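Local structure of protein (alpha-2u-globulin) (Rattus norvegicus, 2A2U) at residues Trp38-Val43 / Val137-Thr142; Val59-Ile64 / Phe73-Lys78; Thr108-Lys113 / Met121-Asn126; Ala44-Glu49 / Gly161-Asn166. The protein is a lipocalin of the rat that probably binds small hydrophobic molecules inside its barrel, and it forms a complex with a hyaline droplet inducer. One frame throughout, in Å; residues are numbered along the deposited sequence.

From the N terminus, the strand of residues 38-43 runs straight into the loop 44-49, and both are paired with residues far along the chain. Contact 2 closes first, pairing 59-64 with 73-78 in a short hairpin; contact 3 follows in series with a second hairpin, 108-113 with 121-126. Contact 1 then brings 137-142 back to 38-43 and joins the first strand of the barrel to strand 131-140, so that both hairpins lie within its loop. Contact 4 ties 44-49 to 161-166, past helix 147-158, and encloses the hairpins too, but crosses contact 1. Contacts 1, 2 and 3 touch one another in the barrel; contact 4 lies at one of its ends.

Contact 1 of 4, residues Trp38-Val43 / Val137-Thr142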
# COMPACT_ATOMS: atom_id res chain seq x y z
N TRP A 38 -13.15 -19.57 -3.78
CA TRP A 38 -14.40 -19.12 -4.39
C TRP A 38 -14.17 -18.98 -5.87
O TRP A 38 -13.05 -18.80 -6.29
CB TRP A 38 -14.83 -17.78 -3.81
CG TRP A 38 -15.21 -17.85 -2.37
CD1 TRP A 38 -14.39 -17.64 -1.30
CD2 TRP A 38 -16.51 -18.13 -1.86
NE1 TRP A 38 -15.11 -17.78 -0.14
CE2 TRP A 38 -16.41 -18.08 -0.44
CE3 TRP A 38 -17.75 -18.43 -2.44
CZ2 TRP A 38 -17.52 -18.32 0.39
CZ3 TRP A 38 -18.86 -18.66 -1.60
CH2 TRP A 38 -18.73 -18.60 -0.20
N PHE A 39 -15.24 -19.06 -6.65
CA PHE A 39 -15.15 -18.94 -8.10
C PHE A 39 -16.14 -17.90 -8.56
O PHE A 39 -17.18 -17.72 -7.93
CB PHE A 39 -15.52 -20.26 -8.77
CG PHE A 39 -14.58 -21.37 -8.49
CD1 PHE A 39 -14.73 -22.15 -7.36
CD2 PHE A 39 -13.54 -21.63 -9.36
CE1 PHE A 39 -13.85 -23.19 -7.10
CE2 PHE A 39 -12.65 -22.67 -9.11
CZ PHE A 39 -12.81 -23.45 -7.97
N SER A 40 -15.82 -17.21 -9.65
CA SER A 40 -16.70 -16.20 -10.21
C SER A 40 -17.76 -16.89 -11.06
O SER A 40 -17.43 -17.59 -12.01
CB SER A 40 -15.91 -15.21 -11.07
OG SER A 40 -15.17 -14.34 -10.24
N ILE A 41 -19.02 -16.69 -10.70
CA ILE A 41 -20.12 -17.31 -11.41
C ILE A 41 -20.89 -16.33 -12.30
O ILE A 41 -21.01 -16.55 -13.51
CB ILE A 41 -21.09 -18.01 -10.43
CG1 ILE A 41 -20.30 -18.86 -9.41
CG2 ILE A 41 -22.09 -18.87 -11.19
CD1 ILE A 41 -19.36 -19.90 -10.01
N VAL A 42 -21.41 -15.25 -11.72
CA VAL A 42 -22.17 -14.25 -12.46
C VAL A 42 -21.82 -12.85 -11.98
O VAL A 42 -21.72 -12.60 -10.78
CB VAL A 42 -23.70 -14.45 -12.28
CG1 VAL A 42 -24.47 -13.41 -13.04
CG2 VAL A 42 -24.11 -15.84 -12.72
N VAL A 43 -21.58 -11.94 -12.93
CA VAL A 43 -21.27 -10.55 -12.62
C VAL A 43 -22.31 -9.70 -13.33
O VAL A 43 -22.73 -10.02 -14.44
CB VAL A 43 -19.86 -10.11 -13.11
CG1 VAL A 43 -18.79 -10.93 -12.43
CG2 VAL A 43 -19.74 -10.26 -14.61
N VAL A 137 -21.85 -9.19 -7.77
CA VAL A 137 -21.25 -10.47 -8.14
C VAL A 137 -21.73 -11.62 -7.29
O VAL A 137 -22.08 -11.45 -6.11
CB VAL A 137 -19.71 -10.41 -8.07
CG1 VAL A 137 -19.17 -9.51 -9.15
CG2 VAL A 137 -19.27 -9.90 -6.73
N LEU A 138 -21.76 -12.80 -7.92
CA LEU A 138 -22.15 -14.03 -7.26
C LEU A 138 -20.94 -14.95 -7.33
O LEU A 138 -20.40 -15.18 -8.41
CB LEU A 138 -23.34 -14.68 -7.98
CG LEU A 138 -23.75 -16.08 -7.52
CD1 LEU A 138 -24.16 -16.04 -6.07
CD2 LEU A 138 -24.90 -16.58 -8.38
N TYR A 139 -20.47 -15.39 -6.17
CA TYR A 139 -19.33 -16.31 -6.08
C TYR A 139 -19.84 -17.63 -5.56
O TYR A 139 -20.73 -17.66 -4.70
CB TYR A 139 -18.27 -15.80 -5.12
CG TYR A 139 -17.54 -14.59 -5.61
CD1 TYR A 139 -17.31 -14.40 -6.96
CD2 TYR A 139 -17.08 -13.63 -4.72
CE1 TYR A 139 -16.65 -13.28 -7.42
CE2 TYR A 139 -16.42 -12.50 -5.16
CZ TYR A 139 -16.21 -12.34 -6.51
OH TYR A 139 -15.56 -11.23 -6.99
N GLY A 140 -19.28 -18.72 -6.06
CA GLY A 140 -19.68 -20.03 -5.61
C GLY A 140 -18.45 -20.77 -5.16
O GLY A 140 -17.37 -20.45 -5.64
N ARG A 141 -18.59 -21.72 -4.24
CA ARG A 141 -17.44 -22.49 -3.77
C ARG A 141 -17.09 -23.55 -4.83
O ARG A 141 -16.03 -24.18 -4.77
CB ARG A 141 -17.73 -23.15 -2.43
CG ARG A 141 -18.31 -22.20 -1.43
CD ARG A 141 -17.79 -22.45 -0.04
NE ARG A 141 -16.44 -21.96 0.14
CZ ARG A 141 -16.01 -21.32 1.22
NH1 ARG A 141 -16.84 -21.07 2.23
NH2 ARG A 141 -14.75 -20.93 1.30
N THR A 142 -17.99 -23.69 -5.80
CA THR A 142 -17.86 -24.63 -6.91
C THR A 142 -17.76 -23.86 -8.22
O THR A 142 -18.19 -22.71 -8.28
CB THR A 142 -19.08 -25.56 -6.97
OG1 THR A 142 -20.28 -24.81 -6.80
CG2 THR A 142 -18.99 -26.59 -5.87
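Trp38 holds CG anti to its carbonyl carbon (chi1 -67°), and Arg141, its chain bent at chi2 and chi3, curls back until its guanidinium lies flat on the indole. This is the Trp-Arg pair of the lipocalin fold: Trp38 belongs to the GxW motif of the first strand, and Arg141 follows strand 131-140. The two planes are 24° apart, and CZ of Arg141 sits toward the rim of the indole. Arg141 CG adds a CH-pi contact, 3.9 Å from the centroid of the six-membered ring of Trp38. The broad indole offers the cation an extended pi surface, while Asn35 O takes Arg141 NH2, Tyr116 O takes Arg141 NH1 and Leu34 O takes Trp38 NE1. Trp38 CE3 also packs on Tyr139 CB at 3.8 Å. An alanine in place of Trp38 would remove the indole and would probably leave the guanidinium less firmly held and Tyr139 less well packed.

Beyond the pair the strands run antiparallel. Phe39 N donates to Gly140 O at 2.7 Å, and Gly140 N returns a bond to Phe39 O. Glycine suits this place because a side chain would crowd Ile41 CG1. Ile41 and Val42 both face Leu138 in a classic beta bulge: Leu138 O accepts Ile41 N at 3.1 Å and Val42 N only weakly. At the far end Val43 CG1 meets Val137 CG1 at 3.6 Å.

Contact 2 of 4, residues Val59-Ile64 / Phe73-Lys78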
# COMPACT_ATOMS: atom_id res chain seq x y z
N VAL A 59 -13.51 -9.82 -13.08
CA VAL A 59 -12.49 -10.56 -12.36
C VAL A 59 -12.91 -11.99 -12.07
O VAL A 59 -14.08 -12.27 -11.81
CB VAL A 59 -12.09 -9.85 -11.02
CG1 VAL A 59 -11.79 -8.39 -11.27
CG2 VAL A 59 -13.18 -10.02 -9.97
N PHE A 60 -11.93 -12.89 -12.13
CA PHE A 60 -12.16 -14.30 -11.89
C PHE A 60 -11.59 -14.66 -10.52
O PHE A 60 -10.41 -14.95 -10.37
CB PHE A 60 -11.49 -15.10 -13.00
CG PHE A 60 -11.86 -14.64 -14.38
CD1 PHE A 60 -13.20 -14.49 -14.73
CD2 PHE A 60 -10.89 -14.36 -15.33
CE1 PHE A 60 -13.56 -14.06 -16.01
CE2 PHE A 60 -11.25 -13.93 -16.61
CZ PHE A 60 -12.59 -13.78 -16.94
N MET A 61 -12.46 -14.63 -9.53
CA MET A 61 -12.09 -14.92 -8.15
C MET A 61 -11.46 -16.29 -7.99
O MET A 61 -11.71 -17.20 -8.78
CB MET A 61 -13.32 -14.79 -7.26
CG MET A 61 -13.05 -14.73 -5.75
SD MET A 61 -11.88 -13.42 -5.23
CE MET A 61 -12.48 -12.02 -6.36
N GLN A 62 -10.64 -16.43 -6.95
CA GLN A 62 -9.97 -17.69 -6.65
C GLN A 62 -10.02 -18.07 -5.18
O GLN A 62 -10.33 -19.21 -4.84
CB GLN A 62 -8.51 -17.64 -7.06
CG GLN A 62 -8.25 -17.36 -8.51
CD GLN A 62 -6.78 -17.41 -8.82
OE1 GLN A 62 -6.38 -17.83 -9.90
NE2 GLN A 62 -5.96 -17.01 -7.87
N HIS A 63 -9.70 -17.12 -4.31
CA HIS A 63 -9.67 -17.39 -2.88
C HIS A 63 -9.90 -16.11 -2.09
O HIS A 63 -9.55 -15.03 -2.53
CB HIS A 63 -8.30 -17.97 -2.53
CG HIS A 63 -8.16 -18.42 -1.11
ND1 HIS A 63 -8.42 -19.72 -0.72
CD2 HIS A 63 -7.78 -17.76 0.00
CE1 HIS A 63 -8.20 -19.82 0.59
NE2 HIS A 63 -7.81 -18.65 1.04
N ILE A 64 -10.53 -16.25 -0.92
CA ILE A 64 -10.78 -15.13 -0.03
C ILE A 64 -10.14 -15.46 1.32
O ILE A 64 -10.38 -16.53 1.87
CB ILE A 64 -12.30 -14.89 0.19
CG1 ILE A 64 -12.93 -14.33 -1.07
CG2 ILE A 64 -12.52 -13.94 1.37
CD1 ILE A 64 -14.41 -14.02 -0.93
N PHE A 73 -8.25 -10.75 -1.24
CA PHE A 73 -8.85 -11.38 -2.39
C PHE A 73 -7.79 -11.74 -3.42
O PHE A 73 -7.09 -10.86 -3.92
CB PHE A 73 -9.85 -10.42 -3.06
CG PHE A 73 -11.06 -10.12 -2.23
CD1 PHE A 73 -11.02 -9.12 -1.26
CD2 PHE A 73 -12.25 -10.81 -2.43
CE1 PHE A 73 -12.14 -8.83 -0.49
CE2 PHE A 73 -13.38 -10.52 -1.67
CZ PHE A 73 -13.33 -9.53 -0.70
N LYS A 74 -7.63 -13.03 -3.70
CA LYS A 74 -6.68 -13.47 -4.72
C LYS A 74 -7.52 -13.84 -5.92
O LYS A 74 -8.37 -14.72 -5.82
CB LYS A 74 -5.89 -14.67 -4.25
CG LYS A 74 -4.90 -15.11 -5.28
CD LYS A 74 -3.95 -16.10 -4.71
CE LYS A 74 -3.79 -17.25 -5.66
NZ LYS A 74 -2.72 -18.19 -5.24
N PHE A 75 -7.31 -13.18 -7.04
CA PHE A 75 -8.10 -13.44 -8.24
C PHE A 75 -7.28 -13.25 -9.50
O PHE A 75 -6.17 -12.74 -9.46
CB PHE A 75 -9.27 -12.46 -8.28
CG PHE A 75 -8.85 -11.03 -8.38
CD1 PHE A 75 -8.41 -10.34 -7.25
CD2 PHE A 75 -8.83 -10.38 -9.61
CE1 PHE A 75 -7.97 -9.02 -7.34
CE2 PHE A 75 -8.38 -9.05 -9.71
CZ PHE A 75 -7.95 -8.38 -8.57
N ARG A 76 -7.85 -13.63 -10.64
CA ARG A 76 -7.18 -13.50 -11.92
C ARG A 76 -7.93 -12.56 -12.82
O ARG A 76 -9.14 -12.37 -12.69
CB ARG A 76 -7.04 -14.85 -12.62
CG ARG A 76 -6.00 -15.73 -12.02
CD ARG A 76 -5.31 -16.55 -13.08
NE ARG A 76 -4.75 -17.77 -12.50
CZ ARG A 76 -5.45 -18.88 -12.30
NH1 ARG A 76 -6.74 -18.93 -12.63
NH2 ARG A 76 -4.88 -19.92 -11.70
N ILE A 77 -7.21 -11.97 -13.76
CA ILE A 77 -7.81 -11.04 -14.68
C ILE A 77 -7.06 -11.12 -16.00
O ILE A 77 -5.84 -11.22 -16.03
CB ILE A 77 -7.80 -9.60 -14.11
CG1 ILE A 77 -8.57 -8.67 -15.03
CG2 ILE A 77 -6.39 -9.11 -13.92
CD1 ILE A 77 -8.94 -7.38 -14.38
N LYS A 78 -7.81 -11.15 -17.10
CA LYS A 78 -7.22 -11.25 -18.43
C LYS A 78 -6.93 -9.85 -18.96
O LYS A 78 -7.83 -9.15 -19.42
CB LYS A 78 -8.20 -11.96 -19.35
CG LYS A 78 -7.56 -12.88 -20.34
CD LYS A 78 -8.66 -13.55 -21.14
CE LYS A 78 -8.14 -14.74 -21.93
NZ LYS A 78 -9.25 -15.40 -22.66
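Two successive residues, Gln62 and His63, stand opposite the single Lys74, a classic beta bulge within this hairpin. Lys74 O accepts His63 N at 3.1 Å and Gln62 N only weakly, and Lys74 N answers to His63 O. The bulge turns Gln62 toward the other strand. Extended beyond CG, its side chain reaches Arg76, where the amide lies across one face of the guanidinium, planes at 90°. Polar side chains suit this part of the outer face: Lys74 NZ forms a salt bridge with Asp65 of a second subunit, and His63 ND1 bonds to Asp37. Arg76 completes this largely polar face, with Phe60 the apolar exception, packed on Leu170 and Cys176.

The opposite face is apolar. Met61, bent at chi2 and chi3, brings SD to the edge of the Phe73 ring, in its plane and 5.2 Å from the centroid, a Met-aromatic contact; its CE packs on Phe75 CB at 3.8 Å. Phe75 takes the crowded chi1 position (63°), which lays CD2 3.6 Å from Val59 CB. Ile64 runs alongside Phe73, with CD1 at 3.7 Å from CE2. The hairpin joins neighbouring strands of the up-and-down lipocalin barrel, with apolar side chains on its inner face.

Contact 3 of 4, residues Thr108-Lys113 / Met121-Asn126; sequences TFTILK and MFHLIN
Backbone pairing within a beta hairpin makes this contact, strand 106-114 against strand 119-128 in the barrel wall. Thr108 and Ile125 exchange two nearly straight bonds, Thr108 N to Ile125 O at 3.0 Å and Ile125 N to Thr108 O at 2.9 Å. Thr110 and His123 repeat the pattern two residues along, past the non-hydrogen-bonded pair Phe109 and Leu124. Then the register slips: Leu112 and Lys113 both face Met121 in a classic beta bulge. Met121 O takes both their N-H groups weakly, while Met121 N gives a firm bond to Lys113 O at 2.8 Å.

Bulky apolar residues fill the inner face. Phe122 (chi1 -72°) lies alongside Phe109, whose CG takes the crowded position (chi1 68°); their CD1 atoms are 3.9 Å apart and the ring planes stand at 80°. On its other flank Phe122 CE1 meets Ile111 CG1 at 3.6 Å, and Tyr139 also packs on the ring. An alanine in place of Phe122 would take away this shared neighbour and would probably loosen the packing of Phe109 and Ile111.

Outward-facing residues differ in kind. Long, flexible Met121 packs on Phe153 and Leu156 of helix 147-158, His123 NE2 bonds to Gln134, and Thr108 and Ile125 touch Pro94 of a third subunit. An antiparallel up-and-down barrel with a helix packed on its outside is characteristic of the lipocalins.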
# COMPACT_ATOMS: atom_id res chain seq x y z
N THR A 108 -16.63 0.74 -2.49
CA THR A 108 -17.30 0.45 -1.24
C THR A 108 -18.19 -0.76 -1.53
O THR A 108 -18.99 -0.73 -2.47
CB THR A 108 -18.13 1.64 -0.77
OG1 THR A 108 -17.27 2.56 -0.08
CG2 THR A 108 -19.23 1.21 0.16
N PHE A 109 -18.00 -1.84 -0.78
CA PHE A 109 -18.82 -3.02 -0.99
C PHE A 109 -19.35 -3.65 0.28
O PHE A 109 -18.84 -3.39 1.36
CB PHE A 109 -18.09 -4.07 -1.83
CG PHE A 109 -16.91 -4.68 -1.15
CD1 PHE A 109 -17.06 -5.79 -0.32
CD2 PHE A 109 -15.64 -4.20 -1.39
CE1 PHE A 109 -15.96 -6.40 0.28
CE2 PHE A 109 -14.53 -4.80 -0.80
CZ PHE A 109 -14.70 -5.91 0.03
N THR A 110 -20.41 -4.44 0.13
CA THR A 110 -21.03 -5.13 1.26
C THR A 110 -21.37 -6.56 0.87
O THR A 110 -21.43 -6.89 -0.31
CB THR A 110 -22.34 -4.45 1.70
OG1 THR A 110 -23.21 -4.30 0.57
CG2 THR A 110 -22.05 -3.09 2.28
N ILE A 111 -21.54 -7.41 1.87
CA ILE A 111 -21.90 -8.80 1.66
C ILE A 111 -23.41 -8.84 1.73
O ILE A 111 -24.01 -8.74 2.79
CB ILE A 111 -21.26 -9.69 2.73
CG1 ILE A 111 -19.74 -9.56 2.63
CG2 ILE A 111 -21.67 -11.13 2.54
CD1 ILE A 111 -18.97 -10.20 3.75
N LEU A 112 -24.01 -8.90 0.55
CA LEU A 112 -25.45 -8.89 0.40
C LEU A 112 -26.15 -10.13 0.94
O LEU A 112 -27.09 -10.00 1.72
CB LEU A 112 -25.79 -8.70 -1.08
CG LEU A 112 -26.99 -7.82 -1.40
CD1 LEU A 112 -26.78 -6.46 -0.77
CD2 LEU A 112 -27.13 -7.68 -2.90
N LYS A 113 -25.69 -11.31 0.53
CA LYS A 113 -26.30 -12.57 0.98
C LYS A 113 -25.31 -13.73 0.85
O LYS A 113 -24.56 -13.80 -0.12
CB LYS A 113 -27.57 -12.85 0.17
CG LYS A 113 -28.36 -14.06 0.63
CD LYS A 113 -29.67 -14.21 -0.13
CE LYS A 113 -30.73 -13.22 0.36
NZ LYS A 113 -31.21 -13.53 1.74
N MET A 121 -23.02 -13.25 -2.37
CA MET A 121 -23.36 -12.17 -3.27
C MET A 121 -22.83 -10.87 -2.68
O MET A 121 -23.10 -10.52 -1.53
CB MET A 121 -24.88 -12.09 -3.45
CG MET A 121 -25.53 -13.44 -3.75
SD MET A 121 -27.30 -13.36 -4.01
CE MET A 121 -27.59 -14.93 -4.77
N PHE A 122 -21.99 -10.19 -3.46
CA PHE A 122 -21.41 -8.92 -3.03
C PHE A 122 -22.05 -7.82 -3.84
O PHE A 122 -22.43 -8.02 -4.99
CB PHE A 122 -19.91 -8.89 -3.29
CG PHE A 122 -19.09 -9.76 -2.38
CD1 PHE A 122 -18.66 -9.29 -1.15
CD2 PHE A 122 -18.67 -11.03 -2.79
CE1 PHE A 122 -17.83 -10.04 -0.36
CE2 PHE A 122 -17.84 -11.79 -2.00
CZ PHE A 122 -17.41 -11.30 -0.78
N HIS A 123 -22.18 -6.65 -3.23
CA HIS A 123 -22.73 -5.48 -3.91
C HIS A 123 -21.68 -4.39 -3.77
O HIS A 123 -21.29 -4.02 -2.66
CB HIS A 123 -24.03 -5.04 -3.27
CG HIS A 123 -24.57 -3.77 -3.85
ND1 HIS A 123 -24.54 -2.57 -3.18
CD2 HIS A 123 -25.09 -3.50 -5.07
CE1 HIS A 123 -25.01 -1.62 -3.96
NE2 HIS A 123 -25.35 -2.16 -5.12
N LEU A 124 -21.22 -3.86 -4.90
CA LEU A 124 -20.19 -2.84 -4.90
C LEU A 124 -20.51 -1.57 -5.66
O LEU A 124 -21.09 -1.62 -6.74
CB LEU A 124 -18.89 -3.45 -5.45
CG LEU A 124 -17.73 -2.54 -5.87
CD1 LEU A 124 -16.43 -3.26 -5.72
CD2 LEU A 124 -17.88 -2.03 -7.29
N ILE A 125 -20.08 -0.44 -5.10
CA ILE A 125 -20.25 0.86 -5.74
C ILE A 125 -18.85 1.38 -6.02
O ILE A 125 -17.97 1.32 -5.16
CB ILE A 125 -20.96 1.87 -4.85
CG1 ILE A 125 -22.26 1.29 -4.31
CG2 ILE A 125 -21.29 3.13 -5.65
CD1 ILE A 125 -22.90 2.16 -3.24
N ASN A 126 -18.63 1.91 -7.21
CA ASN A 126 -17.32 2.43 -7.58
C ASN A 126 -17.33 3.93 -7.82
O ASN A 126 -18.31 4.46 -8.32
CB ASN A 126 -16.83 1.70 -8.83
CG ASN A 126 -15.57 2.32 -9.41
OD1 ASN A 126 -15.65 3.28 -10.17
ND2 ASN A 126 -14.42 1.75 -9.09

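Contact 4 of 4, residues Ala44-Glu49 / Gly161-Asn166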
# COMPACT_ATOMS: atom_id res chain seq x y z
N ALA A 44 -22.73 -8.61 -12.71
CA ALA A 44 -23.73 -7.75 -13.31
C ALA A 44 -23.48 -6.30 -12.97
O ALA A 44 -23.23 -5.97 -11.81
CB ALA A 44 -25.10 -8.16 -12.82
N SER A 45 -23.53 -5.45 -13.99
CA SER A 45 -23.33 -4.02 -13.82
C SER A 45 -24.02 -3.31 -14.96
O SER A 45 -23.97 -3.78 -16.09
CB SER A 45 -21.84 -3.66 -13.87
OG SER A 45 -21.66 -2.26 -13.70
N ASN A 46 -24.67 -2.18 -14.67
CA ASN A 46 -25.33 -1.44 -15.73
C ASN A 46 -24.28 -0.76 -16.62
O ASN A 46 -24.55 -0.48 -17.79
CB ASN A 46 -26.35 -0.45 -15.17
CG ASN A 46 -27.79 -0.98 -15.24
OD1 ASN A 46 -28.05 -2.02 -15.86
ND2 ASN A 46 -28.72 -0.27 -14.62
N LYS A 47 -23.08 -0.54 -16.06
CA LYS A 47 -21.95 0.04 -16.81
C LYS A 47 -21.24 -1.18 -17.40
O LYS A 47 -20.10 -1.49 -17.06
CB LYS A 47 -21.02 0.82 -15.87
CG LYS A 47 -19.98 1.68 -16.61
CD LYS A 47 -19.75 3.01 -15.89
CE LYS A 47 -18.97 4.02 -16.74
NZ LYS A 47 -17.49 3.80 -16.76
N ARG A 48 -21.97 -1.85 -18.29
CA ARG A 48 -21.56 -3.07 -18.97
C ARG A 48 -20.13 -3.15 -19.49
O ARG A 48 -19.54 -4.24 -19.52
CB ARG A 48 -22.52 -3.35 -20.12
CG ARG A 48 -22.93 -4.79 -20.23
CD ARG A 48 -23.77 -5.01 -21.47
NE ARG A 48 -24.27 -6.37 -21.54
CZ ARG A 48 -23.53 -7.43 -21.87
NH1 ARG A 48 -22.25 -7.29 -22.16
NH2 ARG A 48 -24.09 -8.63 -21.91
N GLU A 49 -19.57 -2.02 -19.90
CA GLU A 49 -18.20 -1.95 -20.42
C GLU A 49 -17.19 -2.55 -19.43
O GLU A 49 -16.21 -3.17 -19.82
CB GLU A 49 -17.86 -0.48 -20.70
CG GLU A 49 -16.39 -0.17 -20.91
CD GLU A 49 -16.08 1.30 -20.71
OE1 GLU A 49 -16.56 1.89 -19.72
OE2 GLU A 49 -15.34 1.87 -21.54
N GLY A 161 -31.67 -1.91 -9.76
CA GLY A 161 -31.58 -1.17 -11.00
C GLY A 161 -30.77 -1.77 -12.13
O GLY A 161 -30.69 -1.15 -13.19
N ILE A 162 -30.15 -2.93 -11.94
CA ILE A 162 -29.37 -3.53 -13.02
C ILE A 162 -30.28 -4.44 -13.85
O ILE A 162 -30.90 -5.35 -13.32
CB ILE A 162 -28.15 -4.30 -12.48
CG1 ILE A 162 -27.27 -3.35 -11.66
CG2 ILE A 162 -27.34 -4.85 -13.65
CD1 ILE A 162 -26.40 -4.03 -10.65
N THR A 163 -30.38 -4.13 -15.14
CA THR A 163 -31.23 -4.87 -16.07
C THR A 163 -30.68 -6.26 -16.40
O THR A 163 -29.46 -6.47 -16.36
CB THR A 163 -31.44 -4.09 -17.39
OG1 THR A 163 -30.21 -4.03 -18.12
CG2 THR A 163 -31.88 -2.67 -17.10
N ARG A 164 -31.58 -7.17 -16.76
CA ARG A 164 -31.22 -8.55 -17.11
C ARG A 164 -30.25 -8.63 -18.29
O ARG A 164 -29.61 -9.65 -18.50
CB ARG A 164 -32.49 -9.36 -17.41
CG ARG A 164 -32.55 -10.74 -16.74
CD ARG A 164 -33.82 -10.87 -15.90
NE ARG A 164 -33.91 -12.13 -15.16
CZ ARG A 164 -34.78 -12.36 -14.17
NH1 ARG A 164 -35.66 -11.43 -13.79
NH2 ARG A 164 -34.79 -13.53 -13.56
N ASP A 165 -30.15 -7.55 -19.07
CA ASP A 165 -29.26 -7.50 -20.23
C ASP A 165 -27.81 -7.25 -19.78
O ASP A 165 -26.87 -7.47 -20.55
CB ASP A 165 -29.71 -6.40 -21.20
CG ASP A 165 -28.98 -6.45 -22.55
OD1 ASP A 165 -28.15 -7.35 -22.79
OD2 ASP A 165 -29.26 -5.58 -23.40
N ASN A 166 -27.63 -6.80 -18.54
CA ASN A 166 -26.30 -6.51 -18.03
C ASN A 166 -25.78 -7.53 -17.03
O ASN A 166 -24.76 -7.32 -16.38
CB ASN A 166 -26.26 -5.10 -17.48
CG ASN A 166 -26.55 -4.07 -18.54
OD1 ASN A 166 -26.00 -4.12 -19.63
ND2 ASN A 166 -27.46 -3.14 -18.24
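Asn166 and Asn46 have the most surface buried here, and their amides cross at nearly a right angle. Asn46 OD1 is gripped by two donors: Asn166 ND2 at 2.7 Å, coming from above the carbonyl plane, and the backbone N of Thr163 at 3.2 Å, in plane and on a lone pair. The other branch of the same amide, Asn46 ND2, gives a weak bond to Gly161 O. Asparagine suits such a place because its short side chain offers an acceptor and a donor together, as a peptide group does, and so can bind a backbone that forms no regular strand.

Asn166 works on a second front. Its backbone O accepts Ser45 N at 3.3 Å, a main-chain bond, and its OD1 lies beside the aliphatic part of Arg48. That arginine, extended from CG to NE, points NE at Asp165 O at 3.0 Å; the carbonyl lies near the guanidinium plane and is approached along a lone pair. Its NH1 forms a salt bridge with Glu52.

Ile162 supplies the apolar share, with CG2 packed 4.1 Å from Ala44 CB. Just before it, Gly161, at positive phi (74°), is the C-prime residue of a Schellman motif that ends helix 147-158. The contact thus fastens the exit of strand 36-44 to the link between that helix and strand 167-169, while Ser45 OG reaches Gln134 O of strand 131-140.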